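Local coordinates for protein TarM (Staphylococcus aureus subsp. aureus 21178, PDB 4X7R) that is a GT-B fold glycosyltransferase family protein that holds UDP and 3YW in the cleft between its two Rossmann-like domains, at residues A[249-254]-A[400-405]. The protein carries 1 engineered substitution. Sequence-based numbering, arbitrary orientation.
Sequences HVNHHE and SQYEGQ. With 3YW ((2S)-2,3-dihydroxypropyl 2-acetamido-2-deoxy-alpha-D-glucopyranoside), chain F.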
ATOM      1  N   HIS A 249       0.886   0.375 -12.077  1.00 33.11           N
ATOM      2  CA  HIS A 249       1.958   0.990 -11.291  1.00 31.81           C
ATOM      3  C   HIS A 249       3.287   0.228 -11.385  1.00 36.72           C
ATOM      4  O   HIS A 249       4.314   0.722 -10.918  1.00 37.85           O
ATOM      5  CB  HIS A 249       1.526   1.101  -9.817  1.00 31.21           C
ATOM      6  CG  HIS A 249       0.488   2.140  -9.580  1.00 33.31           C
ATOM      7  ND1 HIS A 249       0.836   3.442  -9.282  1.00 34.26           N
ATOM      8  CD2 HIS A 249      -0.860   2.042  -9.618  1.00 33.74           C
ATOM      9  CE1 HIS A 249      -0.306   4.094  -9.131  1.00 33.16           C
ATOM     10  NE2 HIS A 249      -1.351   3.291  -9.331  1.00 33.75           N
ATOM     11  N   VAL A 250       3.276  -0.938 -11.988  1.00 30.59           N
ATOM     12  CA  VAL A 250       4.452  -1.830 -11.988  1.00 31.46           C
ATOM     13  C   VAL A 250       4.860  -2.288 -13.392  1.00 35.34           C
ATOM     14  O   VAL A 250       4.093  -2.173 -14.343  1.00 35.65           O
ATOM     15  CB  VAL A 250       4.164  -3.082 -11.084  1.00 35.57           C
ATOM     16  CG1 VAL A 250       3.809  -2.691  -9.638  1.00 35.03           C
ATOM     17  CG2 VAL A 250       3.029  -3.932 -11.667  1.00 35.19           C
ATOM     18  N   ASN A 251       6.022  -2.912 -13.478  1.00 32.46           N
ATOM     19  CA  ASN A 251       6.435  -3.588 -14.686  1.00 33.70           C
ATOM     20  C   ASN A 251       5.438  -4.783 -14.795  1.00 40.16           C
ATOM     21  O   ASN A 251       5.256  -5.536 -13.826  1.00 39.20           O
ATOM     22  CB  ASN A 251       7.898  -4.062 -14.564  1.00 34.09           C
ATOM     23  CG  ASN A 251       8.446  -4.693 -15.821  1.00 44.99           C
ATOM     24  OD1 ASN A 251       7.724  -5.365 -16.560  1.00 36.13           O
ATOM     25  ND2 ASN A 251       9.740  -4.512 -16.091  1.00 33.48           N
ATOM     26  N   HIS A 252       4.731  -4.882 -15.943  1.00 35.43           N
ATOM     27  CA  HIS A 252       3.690  -5.880 -16.182  1.00 32.82           C
ATOM     28  C   HIS A 252       4.237  -7.311 -16.374  1.00 41.24           C
ATOM     29  O   HIS A 252       3.459  -8.264 -16.412  1.00 40.80           O
ATOM     30  CB  HIS A 252       2.811  -5.452 -17.353  1.00 31.27           C
ATOM     31  CG  HIS A 252       3.581  -5.342 -18.637  1.00 33.89           C
ATOM     32  ND1 HIS A 252       4.614  -4.416 -18.786  1.00 34.82           N
ATOM     33  CD2 HIS A 252       3.459  -6.054 -19.781  1.00 34.82           C
ATOM     34  CE1 HIS A 252       5.094  -4.617 -20.004  1.00 34.02           C
ATOM     35  NE2 HIS A 252       4.426  -5.592 -20.642  1.00 34.68           N
ATOM     36  N   HIS A 253       5.552  -7.476 -16.495  1.00 41.33           N
ATOM     37  CA  HIS A 253       6.097  -8.825 -16.602  1.00 44.20           C
ATOM     38  C   HIS A 253       6.196  -9.406 -15.193  1.00 50.81           C
ATOM     39  O   HIS A 253       6.353  -8.653 -14.210  1.00 49.16           O
ATOM     40  CB  HIS A 253       7.504  -8.837 -17.219  1.00 45.99           C
ATOM     41  CG  HIS A 253       7.573  -8.309 -18.609  1.00 49.71           C
ATOM     42  ND1 HIS A 253       7.763  -6.945 -18.858  1.00 50.82           N
ATOM     43  CD2 HIS A 253       7.589  -8.977 -19.786  1.00 52.89           C
ATOM     44  CE1 HIS A 253       7.840  -6.823 -20.176  1.00 50.93           C
ATOM     45  NE2 HIS A 253       7.745  -8.018 -20.780  1.00 52.78           N
ATOM     46  N   GLU A 254       6.131 -10.745 -15.099  1.00 50.31           N
ATOM     47  CA  GLU A 254       6.304 -11.451 -13.837  1.00 51.24           C
ATOM     48  C   GLU A 254       7.741 -11.237 -13.347  1.00 55.77           C
ATOM     49  O   GLU A 254       8.698 -11.283 -14.136  1.00 54.76           O
ATOM     50  CB  GLU A 254       6.013 -12.956 -13.989  1.00 53.89           C
ATOM     51  CG  GLU A 254       4.545 -13.303 -13.823  1.00 66.94           C
ATOM     52  CD  GLU A 254       4.038 -13.493 -12.407  1.00 89.83           C
ATOM     53  OE1 GLU A 254       4.243 -12.598 -11.556  1.00 80.70           O
ATOM     54  OE2 GLU A 254       3.385 -14.532 -12.163  1.00 95.52           O
ATOM     55  N   SER A 400      17.063  -2.071  -7.325  1.00 45.82           N
ATOM     56  CA  SER A 400      15.758  -2.596  -7.752  1.00 45.30           C
ATOM     57  C   SER A 400      15.817  -3.193  -9.156  1.00 50.94           C
ATOM     58  O   SER A 400      16.476  -2.636 -10.037  1.00 49.21           O
ATOM     59  CB  SER A 400      14.691  -1.515  -7.676  1.00 45.37           C
ATOM     60  OG  SER A 400      13.417  -2.097  -7.883  1.00 54.00           O
ATOM     61  N   GLN A 401      15.160  -4.342  -9.339  1.00 50.07           N
ATOM     62  CA  GLN A 401      15.147  -5.044 -10.625  1.00 51.20           C
ATOM     63  C   GLN A 401      13.901  -4.735 -11.436  1.00 50.80           C
ATOM     64  O   GLN A 401      13.888  -4.999 -12.642  1.00 50.12           O
ATOM     65  CB  GLN A 401      15.296  -6.569 -10.429  1.00 54.67           C
ATOM     66  CG  GLN A 401      16.685  -7.007  -9.951  1.00 83.96           C
ATOM     67  CD  GLN A 401      17.708  -7.210 -11.031  1.00109.44           C
ATOM     68  OE1 GLN A 401      17.392  -7.393 -12.211  1.00108.53           O
ATOM     69  NE2 GLN A 401      18.968  -7.261 -10.630  1.00104.15           N
ATOM     70  N   TYR A 402      12.827  -4.261 -10.779  1.00 45.06           N
ATOM     71  CA  TYR A 402      11.584  -3.954 -11.484  1.00 43.96           C
ATOM     72  C   TYR A 402      10.913  -2.710 -10.886  1.00 47.98           C
ATOM     73  O   TYR A 402      10.766  -2.615  -9.664  1.00 48.68           O
ATOM     74  CB  TYR A 402      10.586  -5.144 -11.446  1.00 45.70           C
ATOM     75  CG  TYR A 402      11.195  -6.509 -11.715  1.00 52.38           C
ATOM     76  CD1 TYR A 402      11.305  -7.003 -13.014  1.00 55.26           C
ATOM     77  CD2 TYR A 402      11.660  -7.307 -10.672  1.00 55.27           C
ATOM     78  CE1 TYR A 402      11.869  -8.256 -13.268  1.00 56.83           C
ATOM     79  CE2 TYR A 402      12.249  -8.549 -10.917  1.00 58.21           C
ATOM     80  CZ  TYR A 402      12.341  -9.022 -12.215  1.00 66.56           C
ATOM     81  OH  TYR A 402      12.921 -10.241 -12.454  1.00 72.09           O
ATOM     82  N   GLU A 403      10.479  -1.778 -11.745  1.00 40.58           N
ATOM     83  CA  GLU A 403       9.747  -0.591 -11.324  1.00 38.44           C
ATOM     84  C   GLU A 403       8.738  -0.215 -12.406  1.00 39.93           C
ATOM     85  O   GLU A 403       8.894  -0.582 -13.581  1.00 38.87           O
ATOM     86  CB  GLU A 403      10.689   0.626 -11.070  1.00 39.55           C
ATOM     87  CG  GLU A 403      11.690   0.522  -9.928  1.00 42.65           C
ATOM     88  CD  GLU A 403      11.096   0.417  -8.534  1.00 51.81           C
ATOM     89  OE1 GLU A 403       9.922   0.810  -8.342  1.00 42.81           O
ATOM     90  OE2 GLU A 403      11.812  -0.068  -7.630  1.00 39.34           O
ATOM     91  N   GLY A 404       7.759   0.565 -11.995  1.00 35.79           N
ATOM     92  CA  GLY A 404       6.815   1.225 -12.875  1.00 35.13           C
ATOM     93  C   GLY A 404       7.409   2.576 -13.209  1.00 37.31           C
ATOM     94  O   GLY A 404       7.340   3.040 -14.351  1.00 36.63           O
ATOM     95  N   GLN A 405       8.044   3.200 -12.207  1.00 33.31           N
ATOM     96  CA  GLN A 405       8.715   4.511 -12.361  1.00 32.97           C
ATOM     97  C   GLN A 405       9.812   4.725 -11.310  1.00 37.54           C
ATOM     98  O   GLN A 405      10.954   4.941 -11.677  1.00 36.13           O
ATOM     99  CB  GLN A 405       7.697   5.673 -12.343  1.00 32.27           C
ATOM    100  CG  GLN A 405       8.322   7.008 -12.716  1.00 35.52           C
ATOM    101  CD  GLN A 405       7.303   8.102 -12.925  1.00 42.69           C
ATOM    102  OE1 GLN A 405       6.281   8.183 -12.242  1.00 35.38           O
ATOM    103  NE2 GLN A 405       7.580   8.983 -13.875  1.00 35.19           N
TER
HETATM  104  O3A 3YW F 503       2.061  -3.587  -6.399  0.75 57.69           O
HETATM  105  C4A 3YW F 503       3.116  -0.002  -6.111  0.75 53.29           C
HETATM  106  C5A 3YW F 503       3.221  -1.507  -6.083  0.75 54.48           C
HETATM  107  O5  3YW F 503       3.868   2.385  -7.900  0.75 49.54           O
HETATM  108  C6A 3YW F 503       1.943  -2.177  -6.523  0.75 55.48           C
HETATM  109  C5  3YW F 503       4.724   3.527  -7.770  0.75 42.66           C
HETATM  110  C6  3YW F 503       3.840   4.744  -7.911  0.75 38.95           C
HETATM  111  C4  3YW F 503       5.836   3.422  -8.812  0.75 41.85           C
HETATM  112  O6  3YW F 503       3.162   4.767  -9.158  0.75 36.01           O
HETATM  113  C3  3YW F 503       6.708   2.222  -8.460  0.75 44.50           C
HETATM  114  O4  3YW F 503       6.639   4.598  -8.793  0.75 37.23           O
HETATM  115  O3  3YW F 503       7.760   2.039  -9.408  0.75 39.03           O
HETATM  116  O7  3YW F 503       6.895  -1.413  -9.398  0.75 55.73           O
HETATM  117  C7  3YW F 503       7.147  -1.151  -8.226  0.75 54.03           C
HETATM  118  C8  3YW F 503       8.043  -2.017  -7.394  0.75 53.39           C
HETATM  119  N2  3YW F 503       6.647  -0.074  -7.619  0.75 51.74           N
HETATM  120  C2  3YW F 503       5.878   0.947  -8.312  0.75 48.39           C
HETATM  121  C1  3YW F 503       4.492   1.126  -7.665  0.75 51.40           C
HETATM  122  O1  3YW F 503       4.360   0.658  -6.353  0.75 51.03           O
HETATM  123  O2  3YW F 503       3.552  -1.921  -4.757  0.75 55.13           O
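The Tyr402 ring has Asn251 ND2 at its edge, near the ring plane, while Glu254 O approaches it obliquely. 3YW O6 lies at the edge of the His249 ring, in its plane, and shares a hydrogen bond of 2.7 Å with His249 ND1; NE2 is held by Asp226. One face of the His252 ring carries His253 ND1, 3.7 Å above the plane and offset toward the rim. Asn251 CB lies 4.3 Å from Tyr402 CB. Asn251 CG is anti to the backbone N (chi1 -176°), and OD1 closes an Asx turn by accepting His253 N at 3.0 Å. His253 ND1 reaches the same oxygen in both the carbonyl plane and its own ring plane, so two bonds grip OD1. Asn251 ND2 bonds to Lys425 O. No conventional hydrogen bond joins the two segments. Instead, Gly404 CA makes a CA-H...O contact of 3.2 Å with His249 O. 3YW bridges both loops. 3YW O3 donates to Glu403 OE1 at 2.7 Å. The backbone N of Gly404 and that of Gln405 each donate to 3YW O3. Glu403 OE2 takes Ser400 OG and a salt bridge from Lys331. His249, Val250 and Tyr402 to Gln405 line the 3YW pocket between the two GT-B domains. Segment 249-254 follows strand 243-247, with helices 17-31 and 264-271 beside it; segment 400-405 links strand 395-398 to helix 407-414.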